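Local structure of muconate cycloisomerase (Azorhizobium caulinodans, 3MY9) at residues S6-I11 and A82-V87; E89-M94 and A107-L112; L194-N199 and T220-P225; I210-D215 and A238-T243. The protein is a magnesium-binding member of the enolase superfamily, built from an N-terminal capping domain and a TIM-barrel-type C-terminal domain. All coordinates share one frame; numbering follows the deposited sequence.

Contact 1: S6-I11 and A82-V87; sequences SVVERI and APIKRV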
# COMPACT_ATOMS: atom_id res chain seq x y z
N SER A 6 20.45 33.87 -35.18
CA SER A 6 21.55 34.69 -34.68
C SER A 6 22.10 34.17 -33.37
O SER A 6 21.44 33.41 -32.65
CB SER A 6 21.12 36.15 -34.52
OG SER A 6 22.23 36.99 -34.22
N VAL A 7 23.33 34.59 -33.07
CA VAL A 7 24.04 34.13 -31.89
C VAL A 7 24.26 35.27 -30.91
O VAL A 7 24.27 36.44 -31.29
CB VAL A 7 25.39 33.52 -32.28
CG1 VAL A 7 25.17 32.18 -32.99
CG2 VAL A 7 26.20 34.49 -33.13
N VAL A 8 24.43 34.92 -29.64
CA VAL A 8 24.86 35.87 -28.63
C VAL A 8 26.28 36.33 -28.94
O VAL A 8 27.16 35.51 -29.24
CB VAL A 8 24.86 35.26 -27.23
CG1 VAL A 8 25.59 36.17 -26.25
CG2 VAL A 8 23.42 34.96 -26.75
N GLU A 9 26.50 37.64 -28.86
CA GLU A 9 27.80 38.25 -29.17
C GLU A 9 28.51 38.81 -27.93
O GLU A 9 29.74 38.72 -27.84
CB GLU A 9 27.64 39.35 -30.22
CG GLU A 9 28.94 39.72 -30.93
CD GLU A 9 28.72 40.77 -32.00
OE1 GLU A 9 27.71 41.51 -31.90
OE2 GLU A 9 29.55 40.87 -32.93
N ARG A 10 27.77 39.39 -26.99
CA ARG A 10 28.36 39.83 -25.72
C ARG A 10 27.33 39.99 -24.63
O ARG A 10 26.14 40.15 -24.89
CB ARG A 10 29.09 41.17 -25.89
CG ARG A 10 28.21 42.33 -26.32
CD ARG A 10 29.00 43.63 -26.34
NE ARG A 10 28.25 44.72 -26.95
CZ ARG A 10 28.08 44.90 -28.26
NH1 ARG A 10 28.60 44.06 -29.15
NH2 ARG A 10 27.38 45.95 -28.70
N ILE A 11 27.81 39.97 -23.39
CA ILE A 11 26.97 40.31 -22.25
C ILE A 11 27.61 41.39 -21.40
O ILE A 11 28.82 41.65 -21.48
CB ILE A 11 26.64 39.07 -21.38
CG1 ILE A 11 27.90 38.52 -20.69
CG2 ILE A 11 25.97 37.99 -22.22
CD1 ILE A 11 27.62 37.33 -19.80
N ALA A 82 26.26 31.11 -28.22
CA ALA A 82 25.06 30.27 -28.22
C ALA A 82 23.98 30.74 -29.20
O ALA A 82 23.73 31.94 -29.33
CB ALA A 82 24.49 30.19 -26.82
N PRO A 83 23.33 29.79 -29.92
CA PRO A 83 22.25 30.22 -30.83
C PRO A 83 20.97 30.59 -30.09
O PRO A 83 20.42 29.78 -29.36
CB PRO A 83 22.06 29.02 -31.77
CG PRO A 83 23.21 28.04 -31.45
CD PRO A 83 23.62 28.35 -30.04
N ILE A 84 20.50 31.82 -30.31
CA ILE A 84 19.41 32.39 -29.52
C ILE A 84 18.07 31.69 -29.73
O ILE A 84 17.25 31.71 -28.84
CB ILE A 84 19.26 33.92 -29.79
CG1 ILE A 84 20.52 34.66 -29.33
CG2 ILE A 84 18.06 34.51 -29.05
CD1 ILE A 84 20.67 36.03 -29.96
N LYS A 85 17.85 31.08 -30.90
CA LYS A 85 16.68 30.23 -31.15
C LYS A 85 16.72 28.92 -30.36
O LYS A 85 15.70 28.24 -30.30
CB LYS A 85 16.59 29.80 -32.62
CG LYS A 85 16.22 30.84 -33.65
CD LYS A 85 16.73 30.41 -35.08
CE LYS A 85 15.67 29.64 -35.87
NZ LYS A 85 15.88 29.53 -37.31
N ARG A 86 17.85 28.54 -29.77
CA ARG A 86 17.93 27.25 -29.03
C ARG A 86 18.01 27.43 -27.52
O ARG A 86 18.96 26.99 -26.89
CB ARG A 86 19.10 26.40 -29.50
CG ARG A 86 19.00 26.03 -30.95
CD ARG A 86 20.01 24.92 -31.31
NE ARG A 86 19.86 24.54 -32.70
CZ ARG A 86 20.08 23.32 -33.19
NH1 ARG A 86 19.89 23.11 -34.48
NH2 ARG A 86 20.48 22.31 -32.40
N VAL A 87 16.97 28.02 -26.96
CA VAL A 87 16.91 28.32 -25.54
C VAL A 87 16.92 27.06 -24.64
O VAL A 87 17.69 26.97 -23.68
CB VAL A 87 15.67 29.17 -25.24
CG1 VAL A 87 15.62 29.54 -23.78
CG2 VAL A 87 15.70 30.44 -26.16

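Contact 2: E89-M94 and A107-L112; sequences ELMARM and AVEMAL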
# COMPACT_ATOMS: atom_id res chain seq x y z
N GLU A 89 17.99 24.16 -25.38
CA GLU A 89 19.29 23.50 -25.55
C GLU A 89 20.34 24.15 -24.64
O GLU A 89 21.17 23.45 -24.06
CB GLU A 89 19.77 23.56 -27.00
CG GLU A 89 21.08 22.81 -27.26
CD GLU A 89 21.59 22.99 -28.69
OE1 GLU A 89 21.57 22.02 -29.48
OE2 GLU A 89 22.01 24.13 -29.02
N LEU A 90 20.34 25.48 -24.58
CA LEU A 90 21.30 26.20 -23.73
C LEU A 90 20.99 25.92 -22.26
O LEU A 90 21.91 25.74 -21.49
CB LEU A 90 21.28 27.73 -23.98
CG LEU A 90 22.31 28.57 -23.18
CD1 LEU A 90 23.72 28.27 -23.64
CD2 LEU A 90 22.04 30.09 -23.28
N MET A 91 19.70 25.89 -21.87
CA MET A 91 19.34 25.60 -20.47
C MET A 91 19.82 24.23 -20.03
O MET A 91 20.22 24.06 -18.87
CB MET A 91 17.82 25.72 -20.22
CG MET A 91 17.38 25.39 -18.75
SD MET A 91 18.05 26.46 -17.40
CE MET A 91 17.09 27.97 -17.74
N ALA A 92 19.77 23.25 -20.94
CA ALA A 92 20.29 21.89 -20.66
C ALA A 92 21.80 21.92 -20.53
O ALA A 92 22.35 21.19 -19.72
CB ALA A 92 19.87 20.88 -21.75
N ARG A 93 22.48 22.75 -21.32
CA ARG A 93 23.94 22.94 -21.15
C ARG A 93 24.26 23.58 -19.78
O ARG A 93 25.12 23.12 -19.08
CB ARG A 93 24.55 23.75 -22.29
N MET A 94 23.52 24.62 -19.39
CA MET A 94 23.80 25.31 -18.12
C MET A 94 23.52 24.39 -16.91
O MET A 94 24.27 24.43 -15.93
CB MET A 94 23.01 26.63 -18.03
CG MET A 94 23.32 27.66 -19.15
SD MET A 94 22.58 29.34 -18.92
CE MET A 94 20.86 28.95 -19.01
N ALA A 107 17.74 34.20 -15.65
CA ALA A 107 18.02 35.52 -16.24
C ALA A 107 18.55 35.39 -17.66
O ALA A 107 18.25 36.22 -18.52
CB ALA A 107 19.03 36.32 -15.38
N VAL A 108 19.34 34.35 -17.91
CA VAL A 108 19.84 34.09 -19.26
C VAL A 108 18.69 33.74 -20.21
O VAL A 108 18.60 34.31 -21.29
CB VAL A 108 20.87 32.97 -19.28
CG1 VAL A 108 21.11 32.50 -20.70
CG2 VAL A 108 22.17 33.43 -18.63
N GLU A 109 17.82 32.82 -19.78
CA GLU A 109 16.65 32.40 -20.56
C GLU A 109 15.74 33.59 -20.88
O GLU A 109 15.35 33.81 -22.03
CB GLU A 109 15.86 31.36 -19.76
CG GLU A 109 14.65 30.76 -20.46
CD GLU A 109 13.70 30.08 -19.49
OE1 GLU A 109 13.45 30.65 -18.42
OE2 GLU A 109 13.21 28.96 -19.81
N MET A 110 15.39 34.33 -19.85
CA MET A 110 14.63 35.58 -19.95
C MET A 110 15.16 36.49 -21.10
O MET A 110 14.43 36.90 -22.00
CB MET A 110 14.81 36.30 -18.60
CG MET A 110 13.77 37.24 -18.15
SD MET A 110 14.16 37.75 -16.46
CE MET A 110 13.94 36.25 -15.57
N ALA A 111 16.45 36.78 -21.03
CA ALA A 111 17.10 37.67 -21.98
C ALA A 111 17.08 37.11 -23.41
O ALA A 111 16.85 37.85 -24.36
CB ALA A 111 18.52 37.96 -21.52
N LEU A 112 17.31 35.81 -23.55
CA LEU A 112 17.32 35.20 -24.90
C LEU A 112 15.93 35.21 -25.51
O LEU A 112 15.79 35.39 -26.71
CB LEU A 112 17.83 33.75 -24.87
CG LEU A 112 19.31 33.53 -25.12
CD1 LEU A 112 20.16 34.47 -24.29
CD2 LEU A 112 19.61 32.07 -24.81

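Contact 3: L194-N199 and T220-P225; sequences LRLDFN and TFIEQP. With MG (magnesium ion), chain C.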
# COMPACT_ATOMS: atom_id res chain seq x y z
N LEU A 194 -10.92 35.07 -0.40
CA LEU A 194 -10.08 35.21 0.77
C LEU A 194 -9.17 34.00 0.93
O LEU A 194 -9.66 32.88 1.00
CB LEU A 194 -10.96 35.33 2.02
CG LEU A 194 -10.26 35.44 3.38
CD1 LEU A 194 -9.34 36.64 3.42
CD2 LEU A 194 -11.28 35.54 4.52
N ARG A 195 -7.86 34.24 1.03
CA ARG A 195 -6.88 33.20 1.25
C ARG A 195 -6.20 33.43 2.59
O ARG A 195 -6.12 34.58 3.05
CB ARG A 195 -5.83 33.22 0.14
CG ARG A 195 -6.38 32.85 -1.24
CD ARG A 195 -6.58 34.08 -2.11
NE ARG A 195 -7.17 33.73 -3.39
CZ ARG A 195 -6.47 33.60 -4.51
NH1 ARG A 195 -5.16 33.76 -4.54
NH2 ARG A 195 -7.10 33.29 -5.61
N LEU A 196 -5.74 32.37 3.24
CA LEU A 196 -5.00 32.49 4.51
C LEU A 196 -3.60 31.95 4.32
O LEU A 196 -3.40 30.98 3.61
CB LEU A 196 -5.67 31.70 5.64
CG LEU A 196 -7.18 31.88 5.83
CD1 LEU A 196 -7.70 31.03 7.02
CD2 LEU A 196 -7.49 33.34 6.08
N ASP A 197 -2.63 32.54 5.00
CA ASP A 197 -1.26 32.08 4.93
C ASP A 197 -0.66 31.98 6.32
O ASP A 197 -0.53 32.99 6.98
CB ASP A 197 -0.47 33.09 4.10
CG ASP A 197 0.92 32.60 3.73
OD1 ASP A 197 1.51 33.25 2.85
OD2 ASP A 197 1.38 31.55 4.25
N PHE A 198 -0.28 30.78 6.76
CA PHE A 198 0.34 30.65 8.09
C PHE A 198 1.87 30.82 8.07
O PHE A 198 2.51 30.76 9.09
CB PHE A 198 -0.01 29.29 8.70
CG PHE A 198 -1.42 29.21 9.23
CD1 PHE A 198 -1.69 29.57 10.53
CD2 PHE A 198 -2.46 28.79 8.41
CE1 PHE A 198 -2.99 29.49 11.03
CE2 PHE A 198 -3.76 28.73 8.90
CZ PHE A 198 -4.02 29.09 10.21
N ASN A 199 2.44 31.04 6.90
CA ASN A 199 3.90 31.18 6.71
C ASN A 199 4.71 30.09 7.43
O ASN A 199 5.65 30.37 8.17
CB ASN A 199 4.32 32.61 7.04
CG ASN A 199 3.88 33.61 5.93
OD1 ASN A 199 4.42 33.59 4.80
ND2 ASN A 199 2.90 34.48 6.24
N THR A 220 -10.45 30.30 0.15
CA THR A 220 -10.15 29.69 -1.15
C THR A 220 -9.01 28.72 -1.03
O THR A 220 -9.05 27.68 -1.63
CB THR A 220 -9.88 30.78 -2.20
OG1 THR A 220 -11.08 31.52 -2.34
CG2 THR A 220 -9.45 30.19 -3.58
N PHE A 221 -7.99 29.05 -0.24
CA PHE A 221 -6.98 28.05 0.11
C PHE A 221 -6.26 28.47 1.36
O PHE A 221 -6.33 29.63 1.77
CB PHE A 221 -5.99 27.76 -1.05
CG PHE A 221 -5.11 28.96 -1.51
CD1 PHE A 221 -4.13 29.50 -0.68
CD2 PHE A 221 -5.22 29.45 -2.81
CE1 PHE A 221 -3.31 30.56 -1.11
CE2 PHE A 221 -4.41 30.51 -3.26
CZ PHE A 221 -3.46 31.08 -2.42
N ILE A 222 -5.56 27.53 1.96
CA ILE A 222 -4.69 27.79 3.11
C ILE A 222 -3.26 27.44 2.68
O ILE A 222 -3.00 26.33 2.21
CB ILE A 222 -5.09 26.94 4.30
CG1 ILE A 222 -6.51 27.33 4.77
CG2 ILE A 222 -4.08 27.09 5.42
CD1 ILE A 222 -7.09 26.38 5.78
N GLU A 223 -2.35 28.41 2.78
CA GLU A 223 -0.98 28.22 2.29
C GLU A 223 -0.01 27.67 3.33
O GLU A 223 0.12 28.22 4.43
CB GLU A 223 -0.43 29.53 1.68
CG GLU A 223 1.03 29.48 1.27
CD GLU A 223 1.44 30.67 0.37
OE1 GLU A 223 0.58 31.50 -0.00
OE2 GLU A 223 2.63 30.78 0.05
N GLN A 224 0.62 26.55 2.96
CA GLN A 224 1.75 25.93 3.66
C GLN A 224 1.75 26.19 5.18
O GLN A 224 2.59 26.91 5.70
CB GLN A 224 3.07 26.42 3.00
CG GLN A 224 4.33 25.67 3.36
CD GLN A 224 4.42 24.32 2.63
OE1 GLN A 224 4.13 24.24 1.44
NE2 GLN A 224 4.82 23.26 3.34
N PRO A 225 0.82 25.55 5.90
CA PRO A 225 0.73 25.82 7.32
C PRO A 225 1.94 25.33 8.14
O PRO A 225 2.22 25.91 9.19
CB PRO A 225 -0.57 25.12 7.75
CG PRO A 225 -0.86 24.09 6.63
CD PRO A 225 -0.32 24.75 5.39
MG MG C . 4.59 31.22 0.94
O HOH W 1 -13.02 32.80 -0.49
O HOH W 2 3.98 32.36 2.53
O HOH W 3 6.51 31.54 1.57
O HOH W 4 4.67 29.64 2.39
O HOH W 5 4.89 33.14 -0.23

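Contact 4: I210-D215 and A238-T243; sequences ILRDVD and AAALDT. With MG (magnesium ion), chain B; GOL (glycerol), chain D.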
# COMPACT_ATOMS: atom_id res chain seq x y z
N ILE A 210 -6.49 24.27 14.89
CA ILE A 210 -6.35 25.62 14.34
C ILE A 210 -6.93 25.66 12.94
O ILE A 210 -7.76 26.52 12.62
CB ILE A 210 -4.86 26.07 14.29
CG1 ILE A 210 -4.21 26.08 15.69
CG2 ILE A 210 -4.71 27.41 13.60
CD1 ILE A 210 -4.79 27.05 16.62
N LEU A 211 -6.47 24.76 12.10
CA LEU A 211 -6.89 24.70 10.69
C LEU A 211 -8.38 24.40 10.52
O LEU A 211 -9.02 24.97 9.62
CB LEU A 211 -6.06 23.67 9.92
CG LEU A 211 -4.55 23.98 9.81
CD1 LEU A 211 -3.81 22.80 9.18
CD2 LEU A 211 -4.37 25.30 8.99
N ARG A 212 -8.93 23.54 11.38
CA ARG A 212 -10.34 23.24 11.33
C ARG A 212 -11.17 24.45 11.67
O ARG A 212 -12.23 24.68 11.01
CB ARG A 212 -10.74 22.04 12.21
CG ARG A 212 -12.22 21.59 11.98
CD ARG A 212 -12.57 20.38 12.90
NE ARG A 212 -11.68 19.25 12.62
CZ ARG A 212 -11.81 18.41 11.61
NH1 ARG A 212 -12.83 18.53 10.76
NH2 ARG A 212 -10.96 17.40 11.47
N ASP A 213 -10.71 25.27 12.62
CA ASP A 213 -11.42 26.49 12.96
C ASP A 213 -11.49 27.47 11.75
O ASP A 213 -12.54 28.08 11.47
CB ASP A 213 -10.76 27.20 14.14
CG ASP A 213 -10.96 26.47 15.49
OD1 ASP A 213 -11.79 25.54 15.58
OD2 ASP A 213 -10.24 26.84 16.45
N VAL A 214 -10.38 27.64 11.03
CA VAL A 214 -10.36 28.64 9.96
C VAL A 214 -10.99 28.05 8.68
O VAL A 214 -11.54 28.78 7.86
CB VAL A 214 -8.97 29.22 9.70
CG1 VAL A 214 -8.40 29.89 11.00
CG2 VAL A 214 -8.07 28.20 9.13
N ASP A 215 -10.98 26.72 8.56
CA ASP A 215 -11.70 26.03 7.49
C ASP A 215 -13.22 26.32 7.47
O ASP A 215 -13.82 26.26 6.40
CB ASP A 215 -11.42 24.51 7.52
CG ASP A 215 -12.39 23.70 6.62
OD1 ASP A 215 -12.11 23.53 5.39
OD2 ASP A 215 -13.42 23.23 7.16
N ALA A 238 -4.84 17.93 4.17
CA ALA A 238 -5.62 17.91 2.96
C ALA A 238 -6.72 16.86 3.05
O ALA A 238 -7.85 17.10 2.63
CB ALA A 238 -4.73 17.66 1.70
N ALA A 239 -6.38 15.67 3.56
CA ALA A 239 -7.38 14.60 3.69
C ALA A 239 -8.51 14.96 4.64
O ALA A 239 -9.62 14.59 4.38
CB ALA A 239 -6.74 13.18 4.10
N ALA A 240 -8.23 15.65 5.73
CA ALA A 240 -9.29 15.97 6.73
C ALA A 240 -10.12 17.20 6.36
O ALA A 240 -11.28 17.35 6.82
CB ALA A 240 -8.67 16.18 8.10
N LEU A 241 -9.56 18.10 5.54
CA LEU A 241 -10.21 19.37 5.32
C LEU A 241 -10.72 19.56 3.91
O LEU A 241 -10.04 19.23 2.91
CB LEU A 241 -9.29 20.52 5.72
CG LEU A 241 -8.80 20.52 7.18
CD1 LEU A 241 -7.57 21.36 7.36
CD2 LEU A 241 -9.89 20.97 8.10
N ASP A 242 -11.93 20.11 3.83
CA ASP A 242 -12.52 20.54 2.59
C ASP A 242 -11.74 21.66 1.90
O ASP A 242 -11.55 21.64 0.69
CB ASP A 242 -13.96 21.03 2.83
CG ASP A 242 -14.93 19.91 3.26
OD1 ASP A 242 -14.54 18.71 3.34
OD2 ASP A 242 -16.10 20.25 3.50
N THR A 243 -11.32 22.66 2.68
CA THR A 243 -10.50 23.75 2.18
C THR A 243 -9.21 23.28 1.50
O THR A 243 -8.48 22.49 2.06
CB THR A 243 -10.08 24.73 3.30
OG1 THR A 243 -11.24 25.32 3.87
CG2 THR A 243 -9.18 25.83 2.73
MG MG B . -8.96 18.29 1.43
C1 GOL D . -13.75 19.35 6.83
O1 GOL D . -13.65 20.62 6.22
C2 GOL D . -15.19 19.04 7.15
O2 GOL D . -15.84 20.18 7.64
C3 GOL D . -15.27 17.88 8.14
O3 GOL D . -16.22 18.14 9.15
O HOH W 6 -12.01 15.71 9.04
O HOH W 7 -10.11 19.50 0.01
O HOH W 8 -7.65 19.96 1.46
O HOH W 9 -10.45 16.98 1.32
O HOH W 10 -7.93 17.59 -0.32

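Contact 1: S6-I11 and A82-V87
Val7 and Pro83 are paired in a single beta bridge, their CA atoms 4.4 Å apart, where the chain just before strand 8-21 meets the loop between helix 64-79 and helix 87-97. The setting is the N-terminal alpha+beta domain of the enolase superfamily, and the bridge ties the lead-in to the first strand of its antiparallel sheet to the link between two of its helices.

Two backbone hydrogen bonds flank the bridge. Ile84 N gives its hydrogen to Ser6 O at 3.0 Å with an N-H...O angle of 171°, the donor lying nearly on the line of the carbonyl. Val8 N donates to Ala82 O at 3.1 Å, tilted a little from that carbonyl's plane. Ala82 O also receives a CA-H...O contact from Val7 CA at 3.4 Å, which makes it the acceptor for two neighbouring residues.

The pairing stops at this one bridge, and the chain turns straight after it: Pro83 to Arg86 form a type I beta turn, closed by Arg86 N on Pro83 O, and Arg86 is the N-cap residue of helix 87-97. Its guanidinium forms salt bridges with Glu89 and with Asp134 of the second subunit.

The apolar part is small. Ile84 points toward the strand and crosses Val8 at about a right angle; Ile84 rests on Ile115 and Val8 on Leu112 of helix 102-120. With CG1 anti to its own carbonyl carbon (chi1 -64°), Ile84 brings CG1 to 3.9 Å from Val8 CG2, while its CD1 rests 3.8 Å from the carbonyl carbon of Val7.

Contact 2: E89-M94 and A107-L112
Leu90 CD2 touches two side chains of the facing helix, 3.7 Å from Val108 CG1 and 3.5 Å from Leu112 CD2. The second distance is tighter than an ordinary methyl-methyl contact, and Leu90 crosses both partners at about a right angle. One turn on, the bend of Met94 at chi3 (-65°) turns CE onto Val108, which SD also touches, 3.9 Å from Val108 CG1. That one methyl of Val108 is therefore shared by Leu90 and Met94. Met91 curls through two bent torsions and sets its CE 4.1 Å from Glu109 CB.

What aligns these side chains is an antiparallel helix pair, with axes 10.6 Å apart at closest approach and an angle of 164° between their N-to-C directions. Leu90 and Met94 stand four residues apart on one helix, as do Val108 and Leu112 on the other. Glu109 adds only its aliphatic base here: its CG is anti to the backbone N and the chain runs on extended to a carboxylate whose OE1 and OE2 accept hydrogen bonds from the backbone N atoms of Leu279 and Met280.

The pair is plain hydrophobic packing in the N-terminal domain. Helix 64-79 closes over Met94 and Val108 with Leu71, Leu75 and Ile79, strand 35-44 meets helix 102-120 through Leu40 and Val42, and helix 305-316 touches Met110 on that same helix.

Contact 3: L194-N199 and T220-P225
Asp197 and Glu223 come from neighbouring parallel strands to the same face and cross obliquely, their carboxylates stacked with planes only 15° apart. Asp197 OD1 and Glu223 OE1 are 3.5 Å apart, two acceptors whose repulsion is probably eased by Lys166, which forms salt bridges with both, and by the magnesium ion. Glu223 reaches it with an extended chain, CG anti to the backbone N (chi1 174°), and binds it through OE2 at 2.2 Å; Asp248 is a further ligand and waters 2 to 5 complete the shell. Water 2 donates to Asp197 OD1, making Asp197 a second-shell residue, while Asp197 OD2 closes an Asx turn by accepting from Asn199 N above the carboxylate plane.

Further back, Arg195 CG sits over the centre of the Phe221 ring in a CH-pi contact, 3.6 Å from its centroid. The guanidinium is inclined 48° to that ring and bonded to Asp193 and Leu323 O. Leu196 and Ile222 are on the face opposite Asp197 and Glu223; just past the strand, the Phe198 ring meets Ile222 CG2 at its edge, 3.8 Å from CD2.

Backbone bonds from Leu196 N to Phe221 O (3.2 Å) and Glu223 N to Leu196 O (2.9 Å) set the register. This is a beta-alpha-beta unit of the barrel: helix 207-215 links the strands and covers Leu196, Phe198 and Ile222, with strands 164-168 and 245-247 on either side.

Contact 4: I210-D215 and A238-T243
Asp215 reaches across to Leu241 and Thr243 from helix 207-215. Its CB points toward the other segment and lies 3.9 Å from Leu241 CD2, with CG anti to the backbone N (chi1 167°). OD1 takes two hydrogen bonds from a single residue: Thr243 OG1 donates at a short 2.5 Å from the anti side, somewhat out of the carboxylate plane, and Thr243 N donates at 3.0 Å, nearly in line with the C-O bond. OD2 accepts from glycerol O1 at 2.8 Å and forms a salt bridge with Lys209 of the third subunit. Two donors on OD1 and the partners of OD2 together probably hold the carboxylate's rotation. The same glycerol oxygen accepts from Asp242 N, so the molecule, probably from the crystallisation liquor, bridges the two segments.

Leu241 fills the apolar side, with CD1 3.8 Å from Leu211 CB and CD2 also against Arg212 CA. The Arg212 chain bends at chi3, and its NH2 gives a hydrogen to water 6, which in turn donates to Ala240 O; its NE pairs with Asp242 of the fourth subunit.

Leu241 is where the chain leaves helical geometry, and the carbonyls there are used by a magnesium ion: Ala238 O binds it at 2.0 Å and Leu241 O at 2.1 Å, with four waters. The site lies at the C-terminal end of helix 231-240. Thus the C-terminal part of helix 207-215 is joined to the loop that follows helix 231-240, with Leu211, Val214 and Thr243 packed on Ile222 of strand 222-223 and helix 174-188 beside Val214.

Contacts 1 and 2 belong to the N-terminal domain and touch through Ile84, Val87 and Leu112; contacts 3 and 4 belong to the barrel, their centres 11 Å apart, and helix 207-215 of contact 4 packs on the strands of contact 3, where Ile222 also meets Thr243. Contacts 1 and 3, by comparison, have centres 42 Å apart. Contacts 2 and 3 are buried, but the first is wholly apolar across its helices whereas the second combines strand pairing with charged groups at a metal. Contacts 1 and 4 are partly buried and make salt bridges to other subunits. Magnesium is held by the Glu223 carboxylate of contact 3, with Asp248 and waters, and by backbone carbonyls and waters in contact 4.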